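Local structure of stringent starvation protein B (Caulobacter vibrioides, 2QAS) at residues L76-F90 against T93-Y107. The protein probably acts as an adaptor that binds ssrA-tagged substrates and delivers them to the ClpX unfoldase for degradation. Numbering follows the deposited sequence.
Sequences LQHQYWDLAPGETFF and TLKFGGQPKRLSVPY
Tyr107 folds back against the 86-88 turn and pairs with Phe90 to form the tight end of this contact across two beta hairpins that share strand 89-96. The phenol OH bonds to Gly86 O (3.1 Å), which lies at the ring edge, while the Tyr107 backbone N reaches Thr88 O, so the turn is held at two points. CE2 of Tyr107 meets CD1 of Phe90 at 3.6 Å, the two rings lying oblique with their planes at 31°. With CG placed between the backbone N and the carbonyl carbon (chi1 69°), the Phe90 ring lies alongside Val105, whose CB rests over one face, 4.1 Å from the ring centroid. The backbones of Phe90 and Val105 form an antiparallel hydrogen-bonded pair, Val105 N to Phe90 O at 2.7 Å being nearly straight (171°).

At the opposite end Trp81 and Thr93 exchange two backbone bonds, and packing gives way to looser, partly exposed contacts. The indole presents its edge to Thr93 O, with CE3 at 3.4 Å, and the extended Lys95 chain runs obliquely past CH2. A water joins Gln79 O to Lys95 N; Gln79 NE2 and the Lys95 backbone also hydrogen-bond the bound peptide. The buried Leu94 breaks this looseness: its CD2 packs on CB of Tyr80 at 3.5 Å and on CD2 of Leu76. The NE of Arg102 donates to Thr93 OG1 (3.1 Å) almost in the guanidinium plane.

The segments supply most of the three-stranded antiparallel meander 81-85, 89-96 and 99-106. Helix 16-35 packs beside it, with Leu32 against Phe90 and Leu76, and Lys29 against Tyr107, whereas Leu94 and Leu103 face strand 71-76 of the second sheet through Ile74 and Met72.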
ATOM      1  N   LEU A  76       0.051 -19.415 -10.075  1.00 43.33           N
ATOM      2  CA  LEU A  76       0.544 -20.090  -8.881  1.00 44.53           C
ATOM      3  C   LEU A  76      -0.641 -20.827  -8.293  1.00 46.31           C
ATOM      4  O   LEU A  76      -1.460 -20.250  -7.583  1.00 46.57           O
ATOM      5  CB  LEU A  76       1.093 -19.067  -7.881  1.00 44.04           C
ATOM      6  CG  LEU A  76       2.283 -18.251  -8.394  1.00 42.05           C
ATOM      7  CD1 LEU A  76       2.713 -17.259  -7.337  1.00 40.28           C
ATOM      8  CD2 LEU A  76       3.427 -19.190  -8.763  1.00 36.81           C
ATOM      9  N   GLN A  77      -0.737 -22.114  -8.603  1.00 48.92           N
ATOM     10  CA  GLN A  77      -1.857 -22.911  -8.141  1.00 50.88           C
ATOM     11  C   GLN A  77      -1.450 -24.359  -7.907  1.00 52.44           C
ATOM     12  O   GLN A  77      -1.195 -24.764  -6.768  1.00 50.24           O
ATOM     13  CB  GLN A  77      -2.982 -22.818  -9.182  1.00 52.17           C
ATOM     14  CG  GLN A  77      -4.245 -23.637  -8.920  1.00 56.56           C
ATOM     15  CD  GLN A  77      -5.373 -23.317  -9.927  1.00 59.29           C
ATOM     16  OE1 GLN A  77      -5.155 -23.279 -11.144  1.00 59.53           O
ATOM     17  NE2 GLN A  77      -6.576 -23.093  -9.414  1.00 58.25           N
ATOM     18  N   HIS A  78      -1.363 -25.127  -8.994  1.00 54.90           N
ATOM     19  CA  HIS A  78      -1.014 -26.541  -8.911  1.00 54.22           C
ATOM     20  C   HIS A  78       0.445 -26.857  -9.146  1.00 54.29           C
ATOM     21  O   HIS A  78       0.914 -27.911  -8.725  1.00 55.14           O
ATOM     22  CB  HIS A  78      -1.825 -27.349  -9.930  1.00 55.61           C
ATOM     23  CG  HIS A  78      -3.303 -27.181  -9.795  1.00 58.55           C
ATOM     24  ND1 HIS A  78      -4.092 -26.692 -10.815  1.00 59.99           N
ATOM     25  CD2 HIS A  78      -4.133 -27.410  -8.751  1.00 58.82           C
ATOM     26  CE1 HIS A  78      -5.346 -26.622 -10.404  1.00 61.48           C
ATOM     27  NE2 HIS A  78      -5.398 -27.052  -9.154  1.00 61.92           N
ATOM     28  N   GLN A  79       1.170 -25.968  -9.823  1.00 52.81           N
ATOM     29  CA  GLN A  79       2.562 -26.276 -10.134  1.00 50.64           C
ATOM     30  C   GLN A  79       3.599 -25.189  -9.926  1.00 48.35           C
ATOM     31  O   GLN A  79       3.954 -24.456 -10.852  1.00 47.30           O
ATOM     32  CB  GLN A  79       2.642 -26.800 -11.575  1.00 53.56           C
ATOM     33  CG  GLN A  79       1.889 -28.122 -11.776  1.00 56.02           C
ATOM     34  CD  GLN A  79       2.045 -28.684 -13.179  1.00 58.66           C
ATOM     35  OE1 GLN A  79       3.158 -28.839 -13.669  1.00 60.39           O
ATOM     36  NE2 GLN A  79       0.927 -28.997 -13.828  1.00 61.10           N
ATOM     37  N   TYR A  80       4.067 -25.086  -8.689  1.00 47.25           N
ATOM     38  CA  TYR A  80       5.101 -24.131  -8.327  1.00 46.30           C
ATOM     39  C   TYR A  80       5.817 -24.648  -7.090  1.00 45.57           C
ATOM     40  O   TYR A  80       5.213 -25.229  -6.186  1.00 44.85           O
ATOM     41  CB  TYR A  80       4.538 -22.740  -8.076  1.00 45.74           C
ATOM     42  CG  TYR A  80       3.711 -22.585  -6.824  1.00 47.61           C
ATOM     43  CD1 TYR A  80       2.350 -22.853  -6.829  1.00 47.21           C
ATOM     44  CD2 TYR A  80       4.282 -22.086  -5.653  1.00 46.98           C
ATOM     45  CE1 TYR A  80       1.563 -22.613  -5.702  1.00 48.11           C
ATOM     46  CE2 TYR A  80       3.511 -21.843  -4.527  1.00 48.93           C
ATOM     47  CZ  TYR A  80       2.150 -22.105  -4.556  1.00 50.22           C
ATOM     48  OH  TYR A  80       1.378 -21.842  -3.439  1.00 52.61           O
ATOM     49  N   TRP A  81       7.120 -24.429  -7.058  1.00 44.88           N
ATOM     50  CA  TRP A  81       7.934 -24.925  -5.977  1.00 42.82           C
ATOM     51  C   TRP A  81       8.862 -23.852  -5.490  1.00 44.08           C
ATOM     52  O   TRP A  81       9.186 -22.913  -6.225  1.00 43.48           O
ATOM     53  CB  TRP A  81       8.761 -26.107  -6.487  1.00 43.39           C
ATOM     54  CG  TRP A  81       7.930 -27.265  -6.914  1.00 42.83           C
ATOM     55  CD1 TRP A  81       7.540 -28.315  -6.137  1.00 42.67           C
ATOM     56  CD2 TRP A  81       7.290 -27.444  -8.191  1.00 42.24           C
ATOM     57  NE1 TRP A  81       6.687 -29.135  -6.845  1.00 47.15           N
ATOM     58  CE2 TRP A  81       6.514 -28.626  -8.105  1.00 42.51           C
ATOM     59  CE3 TRP A  81       7.293 -26.720  -9.391  1.00 41.19           C
ATOM     60  CZ2 TRP A  81       5.748 -29.103  -9.174  1.00 42.61           C
ATOM     61  CZ3 TRP A  81       6.529 -27.196 -10.464  1.00 43.85           C
ATOM     62  CH2 TRP A  81       5.766 -28.377 -10.345  1.00 44.42           C
ATOM     63  N   ASP A  82       9.281 -24.004  -4.237  1.00 44.38           N
ATOM     64  CA  ASP A  82      10.225 -23.100  -3.609  1.00 44.26           C
ATOM     65  C   ASP A  82       9.961 -21.615  -3.844  1.00 44.89           C
ATOM     66  O   ASP A  82      10.847 -20.872  -4.265  1.00 41.82           O
ATOM     67  CB  ASP A  82      11.621 -23.485  -4.082  1.00 48.46           C
ATOM     68  CG  ASP A  82      11.911 -24.975  -3.866  1.00 57.59           C
ATOM     69  OD1 ASP A  82      11.866 -25.439  -2.692  1.00 59.36           O
ATOM     70  OD2 ASP A  82      12.175 -25.691  -4.865  1.00 60.72           O
ATOM     71  N   LEU A  83       8.733 -21.184  -3.576  1.00 44.89           N
ATOM     72  CA  LEU A  83       8.382 -19.782  -3.720  1.00 45.27           C
ATOM     73  C   LEU A  83       9.145 -19.036  -2.623  1.00 47.65           C
ATOM     74  O   LEU A  83       8.977 -19.332  -1.434  1.00 49.10           O
ATOM     75  CB  LEU A  83       6.879 -19.601  -3.529  1.00 43.49           C
ATOM     76  CG  LEU A  83       6.367 -18.166  -3.488  1.00 41.98           C
ATOM     77  CD1 LEU A  83       6.766 -17.435  -4.747  1.00 43.55           C
ATOM     78  CD2 LEU A  83       4.875 -18.186  -3.327  1.00 43.52           C
ATOM     79  N   ALA A  84       9.992 -18.090  -3.017  1.00 48.00           N
ATOM     80  CA  ALA A  84      10.784 -17.318  -2.061  1.00 48.70           C
ATOM     81  C   ALA A  84      10.540 -15.832  -2.274  1.00 50.51           C
ATOM     82  O   ALA A  84      11.206 -15.197  -3.091  1.00 48.89           O
ATOM     83  CB  ALA A  84      12.255 -17.619  -2.235  1.00 47.15           C
ATOM     84  N   PRO A  85       9.567 -15.262  -1.546  1.00 53.89           N
ATOM     85  CA  PRO A  85       9.250 -13.838  -1.679  1.00 58.91           C
ATOM     86  C   PRO A  85      10.108 -12.922  -0.811  1.00 63.69           C
ATOM     87  O   PRO A  85       9.858 -12.767   0.386  1.00 64.54           O
ATOM     88  CB  PRO A  85       7.767 -13.782  -1.314  1.00 56.27           C
ATOM     89  CG  PRO A  85       7.646 -14.838  -0.278  1.00 55.06           C
ATOM     90  CD  PRO A  85       8.502 -15.971  -0.811  1.00 54.29           C
ATOM     91  N   GLY A  86      11.131 -12.333  -1.428  1.00 67.80           N
ATOM     92  CA  GLY A  86      12.011 -11.423  -0.717  1.00 72.42           C
ATOM     93  C   GLY A  86      11.274 -10.124  -0.453  1.00 75.05           C
ATOM     94  O   GLY A  86      10.068 -10.037  -0.697  1.00 75.94           O
ATOM     95  N   GLU A  87      11.975  -9.103   0.030  1.00 77.48           N
ATOM     96  CA  GLU A  87      11.301  -7.839   0.312  1.00 79.42           C
ATOM     97  C   GLU A  87      11.150  -6.965  -0.932  1.00 77.93           C
ATOM     98  O   GLU A  87      10.232  -6.152  -1.003  1.00 78.32           O
ATOM     99  CB  GLU A  87      12.022  -7.074   1.440  1.00 80.30           C
ATOM    100  CG  GLU A  87      12.028  -7.805   2.818  1.00 83.93           C
ATOM    101  CD  GLU A  87      10.685  -7.771   3.583  1.00 84.19           C
ATOM    102  OE1 GLU A  87      10.565  -8.465   4.617  1.00 83.88           O
ATOM    103  OE2 GLU A  87       9.755  -7.052   3.173  1.00 84.40           O
ATOM    104  N   THR A  88      12.024  -7.148  -1.920  1.00 75.90           N
ATOM    105  CA  THR A  88      11.939  -6.352  -3.143  1.00 74.56           C
ATOM    106  C   THR A  88      11.600  -7.144  -4.414  1.00 72.74           C
ATOM    107  O   THR A  88      11.252  -6.565  -5.443  1.00 71.78           O
ATOM    108  CB  THR A  88      13.248  -5.578  -3.382  1.00 76.91           C
ATOM    109  OG1 THR A  88      14.348  -6.497  -3.432  1.00 78.04           O
ATOM    110  CG2 THR A  88      13.481  -4.579  -2.256  1.00 76.75           C
ATOM    111  N   PHE A  89      11.706  -8.468  -4.345  1.00 71.03           N
ATOM    112  CA  PHE A  89      11.411  -9.319  -5.493  1.00 68.21           C
ATOM    113  C   PHE A  89      11.142 -10.743  -5.015  1.00 64.83           C
ATOM    114  O   PHE A  89      11.480 -11.092  -3.884  1.00 66.05           O
ATOM    115  CB  PHE A  89      12.601  -9.332  -6.449  1.00 69.70           C
ATOM    116  CG  PHE A  89      13.742 -10.168  -5.965  1.00 72.70           C
ATOM    117  CD1 PHE A  89      13.805 -11.523  -6.268  1.00 72.78           C
ATOM    118  CD2 PHE A  89      14.722  -9.617  -5.145  1.00 74.08           C
ATOM    119  CE1 PHE A  89      14.822 -12.320  -5.760  1.00 74.13           C
ATOM    120  CE2 PHE A  89      15.745 -10.407  -4.630  1.00 74.74           C
ATOM    121  CZ  PHE A  89      15.794 -11.762  -4.936  1.00 74.90           C
ATOM    122  N   PHE A  90      10.530 -11.561  -5.868  1.00 59.47           N
ATOM    123  CA  PHE A  90      10.269 -12.953  -5.507  1.00 54.63           C
ATOM    124  C   PHE A  90      10.807 -13.888  -6.584  1.00 52.51           C
ATOM    125  O   PHE A  90      10.918 -13.507  -7.758  1.00 49.83           O
ATOM    126  CB  PHE A  90       8.767 -13.211  -5.304  1.00 53.37           C
ATOM    127  CG  PHE A  90       7.941 -13.141  -6.572  1.00 54.70           C
ATOM    128  CD1 PHE A  90       7.467 -11.920  -7.050  1.00 56.22           C
ATOM    129  CD2 PHE A  90       7.618 -14.304  -7.275  1.00 54.64           C
ATOM    130  CE1 PHE A  90       6.682 -11.853  -8.210  1.00 55.90           C
ATOM    131  CE2 PHE A  90       6.836 -14.252  -8.433  1.00 54.56           C
ATOM    132  CZ  PHE A  90       6.366 -13.027  -8.902  1.00 56.60           C
ATOM    133  N   THR A  93       9.986 -21.601  -8.829  1.00 45.18           N
ATOM    134  CA  THR A  93      10.300 -22.613  -9.821  1.00 44.49           C
ATOM    135  C   THR A  93       8.969 -23.044 -10.421  1.00 46.08           C
ATOM    136  O   THR A  93       8.038 -23.397  -9.692  1.00 48.12           O
ATOM    137  CB  THR A  93      10.957 -23.838  -9.200  1.00 43.31           C
ATOM    138  OG1 THR A  93      12.221 -23.467  -8.646  1.00 44.31           O
ATOM    139  CG2 THR A  93      11.162 -24.922 -10.260  1.00 42.99           C
ATOM    140  N   LEU A  94       8.880 -23.004 -11.745  1.00 43.59           N
ATOM    141  CA  LEU A  94       7.676 -23.404 -12.455  1.00 41.24           C
ATOM    142  C   LEU A  94       8.089 -24.376 -13.577  1.00 43.07           C
ATOM    143  O   LEU A  94       9.281 -24.564 -13.843  1.00 41.98           O
ATOM    144  CB  LEU A  94       7.011 -22.171 -13.061  1.00 39.96           C
ATOM    145  CG  LEU A  94       6.611 -21.007 -12.151  1.00 41.81           C
ATOM    146  CD1 LEU A  94       6.081 -19.864 -13.003  1.00 36.90           C
ATOM    147  CD2 LEU A  94       5.554 -21.462 -11.137  1.00 40.55           C
ATOM    148  N   LYS A  95       7.113 -24.976 -14.250  1.00 42.86           N
ATOM    149  CA  LYS A  95       7.399 -25.913 -15.333  1.00 43.48           C
ATOM    150  C   LYS A  95       6.904 -25.415 -16.670  1.00 44.78           C
ATOM    151  O   LYS A  95       5.790 -24.912 -16.781  1.00 46.03           O
ATOM    152  CB  LYS A  95       6.746 -27.262 -15.061  1.00 44.83           C
ATOM    153  CG  LYS A  95       7.545 -28.144 -14.172  1.00 46.69           C
ATOM    154  CD  LYS A  95       6.857 -29.473 -13.973  1.00 46.81           C
ATOM    155  CE  LYS A  95       7.713 -30.352 -13.083  1.00 46.92           C
ATOM    156  NZ  LYS A  95       6.875 -31.410 -12.496  1.00 55.98           N
ATOM    157  N   PHE A  96       7.737 -25.561 -17.687  1.00 46.21           N
ATOM    158  CA  PHE A  96       7.380 -25.147 -19.037  1.00 48.72           C
ATOM    159  C   PHE A  96       7.641 -26.359 -19.921  1.00 49.79           C
ATOM    160  O   PHE A  96       8.792 -26.785 -20.082  1.00 48.69           O
ATOM    161  CB  PHE A  96       8.229 -23.952 -19.468  1.00 47.34           C
ATOM    162  CG  PHE A  96       8.114 -22.779 -18.542  1.00 49.57           C
ATOM    163  CD1 PHE A  96       8.845 -22.734 -17.368  1.00 50.88           C
ATOM    164  CD2 PHE A  96       7.238 -21.733 -18.825  1.00 51.62           C
ATOM    165  CE1 PHE A  96       8.711 -21.660 -16.480  1.00 53.53           C
ATOM    166  CE2 PHE A  96       7.093 -20.656 -17.945  1.00 50.83           C
ATOM    167  CZ  PHE A  96       7.831 -20.619 -16.771  1.00 51.34           C
ATOM    168  N   GLY A  97       6.566 -26.924 -20.471  1.00 49.45           N
ATOM    169  CA  GLY A  97       6.709 -28.113 -21.287  1.00 50.55           C
ATOM    170  C   GLY A  97       7.337 -29.210 -20.441  1.00 51.88           C
ATOM    171  O   GLY A  97       8.251 -29.908 -20.896  1.00 51.96           O
ATOM    172  N   GLY A  98       6.861 -29.338 -19.201  1.00 51.22           N
ATOM    173  CA  GLY A  98       7.372 -30.346 -18.287  1.00 51.72           C
ATOM    174  C   GLY A  98       8.772 -30.111 -17.743  1.00 52.58           C
ATOM    175  O   GLY A  98       9.253 -30.901 -16.925  1.00 51.87           O
ATOM    176  N   GLN A  99       9.430 -29.036 -18.182  1.00 52.51           N
ATOM    177  CA  GLN A  99      10.792 -28.716 -17.730  1.00 54.43           C
ATOM    178  C   GLN A  99      10.802 -27.644 -16.642  1.00 53.02           C
ATOM    179  O   GLN A  99      10.401 -26.510 -16.876  1.00 52.18           O
ATOM    180  CB  GLN A  99      11.643 -28.221 -18.907  1.00 57.36           C
ATOM    181  CG  GLN A  99      11.839 -29.233 -20.015  1.00 64.56           C
ATOM    182  CD  GLN A  99      12.793 -30.335 -19.617  1.00 71.12           C
ATOM    183  OE1 GLN A  99      14.014 -30.166 -19.670  1.00 75.86           O
ATOM    184  NE2 GLN A  99      12.245 -31.472 -19.198  1.00 73.43           N
ATOM    185  N   PRO A 100      11.276 -27.989 -15.439  1.00 52.78           N
ATOM    186  CA  PRO A 100      11.320 -27.012 -14.344  1.00 52.29           C
ATOM    187  C   PRO A 100      12.342 -25.886 -14.572  1.00 52.37           C
ATOM    188  O   PRO A 100      13.480 -26.144 -14.971  1.00 52.74           O
ATOM    189  CB  PRO A 100      11.641 -27.877 -13.122  1.00 52.12           C
ATOM    190  CG  PRO A 100      12.457 -28.996 -13.700  1.00 54.07           C
ATOM    191  CD  PRO A 100      11.754 -29.316 -15.000  1.00 53.27           C
ATOM    192  N   LYS A 101      11.921 -24.642 -14.323  1.00 50.65           N
ATOM    193  CA  LYS A 101      12.773 -23.466 -14.498  1.00 50.02           C
ATOM    194  C   LYS A 101      12.557 -22.426 -13.395  1.00 50.69           C
ATOM    195  O   LYS A 101      11.460 -22.303 -12.845  1.00 48.02           O
ATOM    196  CB  LYS A 101      12.503 -22.818 -15.860  1.00 51.35           C
ATOM    197  CG  LYS A 101      12.776 -23.727 -17.042  1.00 53.14           C
ATOM    198  CD  LYS A 101      12.324 -23.096 -18.350  1.00 55.54           C
ATOM    199  CE  LYS A 101      12.545 -24.052 -19.530  1.00 57.27           C
ATOM    200  NZ  LYS A 101      13.980 -24.482 -19.659  1.00 57.83           N
ATOM    201  N   ARG A 102      13.611 -21.673 -13.090  1.00 51.99           N
ATOM    202  CA  ARG A 102      13.574 -20.641 -12.056  1.00 53.92           C
ATOM    203  C   ARG A 102      13.349 -19.237 -12.598  1.00 55.80           C
ATOM    204  O   ARG A 102      13.813 -18.893 -13.681  1.00 56.95           O
ATOM    205  CB  ARG A 102      14.874 -20.653 -11.259  1.00 55.39           C
ATOM    206  CG  ARG A 102      14.783 -21.392  -9.937  1.00 56.76           C
ATOM    207  CD  ARG A 102      14.707 -20.429  -8.760  1.00 53.70           C
ATOM    208  NE  ARG A 102      13.725 -20.903  -7.796  1.00 57.28           N
ATOM    209  CZ  ARG A 102      13.514 -20.368  -6.603  1.00 57.45           C
ATOM    210  NH1 ARG A 102      14.228 -19.328  -6.199  1.00 58.82           N
ATOM    211  NH2 ARG A 102      12.561 -20.857  -5.830  1.00 58.25           N
ATOM    212  N   LEU A 103      12.649 -18.422 -11.817  1.00 56.88           N
ATOM    213  CA  LEU A 103      12.352 -17.049 -12.197  1.00 55.31           C
ATOM    214  C   LEU A 103      12.460 -16.122 -11.011  1.00 56.69           C
ATOM    215  O   LEU A 103      12.120 -16.489  -9.882  1.00 54.06           O
ATOM    216  CB  LEU A 103      10.930 -16.929 -12.727  1.00 56.02           C
ATOM    217  CG  LEU A 103      10.586 -17.446 -14.111  1.00 59.37           C
ATOM    218  CD1 LEU A 103       9.096 -17.236 -14.328  1.00 59.88           C
ATOM    219  CD2 LEU A 103      11.394 -16.700 -15.169  1.00 60.33           C
ATOM    220  N   SER A 104      12.919 -14.909 -11.285  1.00 57.74           N
ATOM    221  CA  SER A 104      13.026 -13.873 -10.275  1.00 59.47           C
ATOM    222  C   SER A 104      12.299 -12.676 -10.838  1.00 59.01           C
ATOM    223  O   SER A 104      12.599 -12.226 -11.941  1.00 58.56           O
ATOM    224  CB  SER A 104      14.481 -13.524  -9.993  1.00 60.22           C
ATOM    225  OG  SER A 104      14.978 -14.382  -8.987  1.00 66.14           O
ATOM    226  N   VAL A 105      11.330 -12.173 -10.086  1.00 59.31           N
ATOM    227  CA  VAL A 105      10.555 -11.033 -10.547  1.00 60.50           C
ATOM    228  C   VAL A 105      10.452  -9.948  -9.487  1.00 60.42           C
ATOM    229  O   VAL A 105      10.077 -10.218  -8.345  1.00 59.39           O
ATOM    230  CB  VAL A 105       9.132 -11.478 -10.950  1.00 60.36           C
ATOM    231  CG1 VAL A 105       8.330 -10.285 -11.444  1.00 58.68           C
ATOM    232  CG2 VAL A 105       9.219 -12.560 -12.016  1.00 59.08           C
ATOM    233  N   PRO A 106      10.807  -8.703  -9.845  1.00 61.59           N
ATOM    234  CA  PRO A 106      10.714  -7.629  -8.853  1.00 61.33           C
ATOM    235  C   PRO A 106       9.252  -7.222  -8.765  1.00 60.68           C
ATOM    236  O   PRO A 106       8.504  -7.370  -9.734  1.00 61.10           O
ATOM    237  CB  PRO A 106      11.581  -6.515  -9.454  1.00 60.29           C
ATOM    238  CG  PRO A 106      12.506  -7.237 -10.383  1.00 60.76           C
ATOM    239  CD  PRO A 106      11.592  -8.259 -11.010  1.00 62.69           C
ATOM    240  N   TYR A 107       8.826  -6.726  -7.612  1.00 59.74           N
ATOM    241  CA  TYR A 107       7.444  -6.302  -7.504  1.00 61.09           C
ATOM    242  C   TYR A 107       7.217  -5.105  -8.419  1.00 60.94           C
ATOM    243  O   TYR A 107       6.096  -4.843  -8.848  1.00 63.17           O
ATOM    244  CB  TYR A 107       7.113  -5.977  -6.054  1.00 60.38           C
ATOM    245  CG  TYR A 107       7.310  -7.183  -5.172  1.00 62.87           C
ATOM    246  CD1 TYR A 107       8.354  -7.237  -4.255  1.00 62.73           C
ATOM    247  CD2 TYR A 107       6.488  -8.306  -5.303  1.00 62.64           C
ATOM    248  CE1 TYR A 107       8.579  -8.380  -3.487  1.00 65.16           C
ATOM    249  CE2 TYR A 107       6.704  -9.452  -4.543  1.00 63.56           C
ATOM    250  CZ  TYR A 107       7.752  -9.484  -3.638  1.00 65.01           C
ATOM    251  OH  TYR A 107       7.991 -10.617  -2.896  1.00 65.72           O
TER
HETATM  252  O   HOH W   1       4.500 -24.471 -13.531  1.00 45.84           O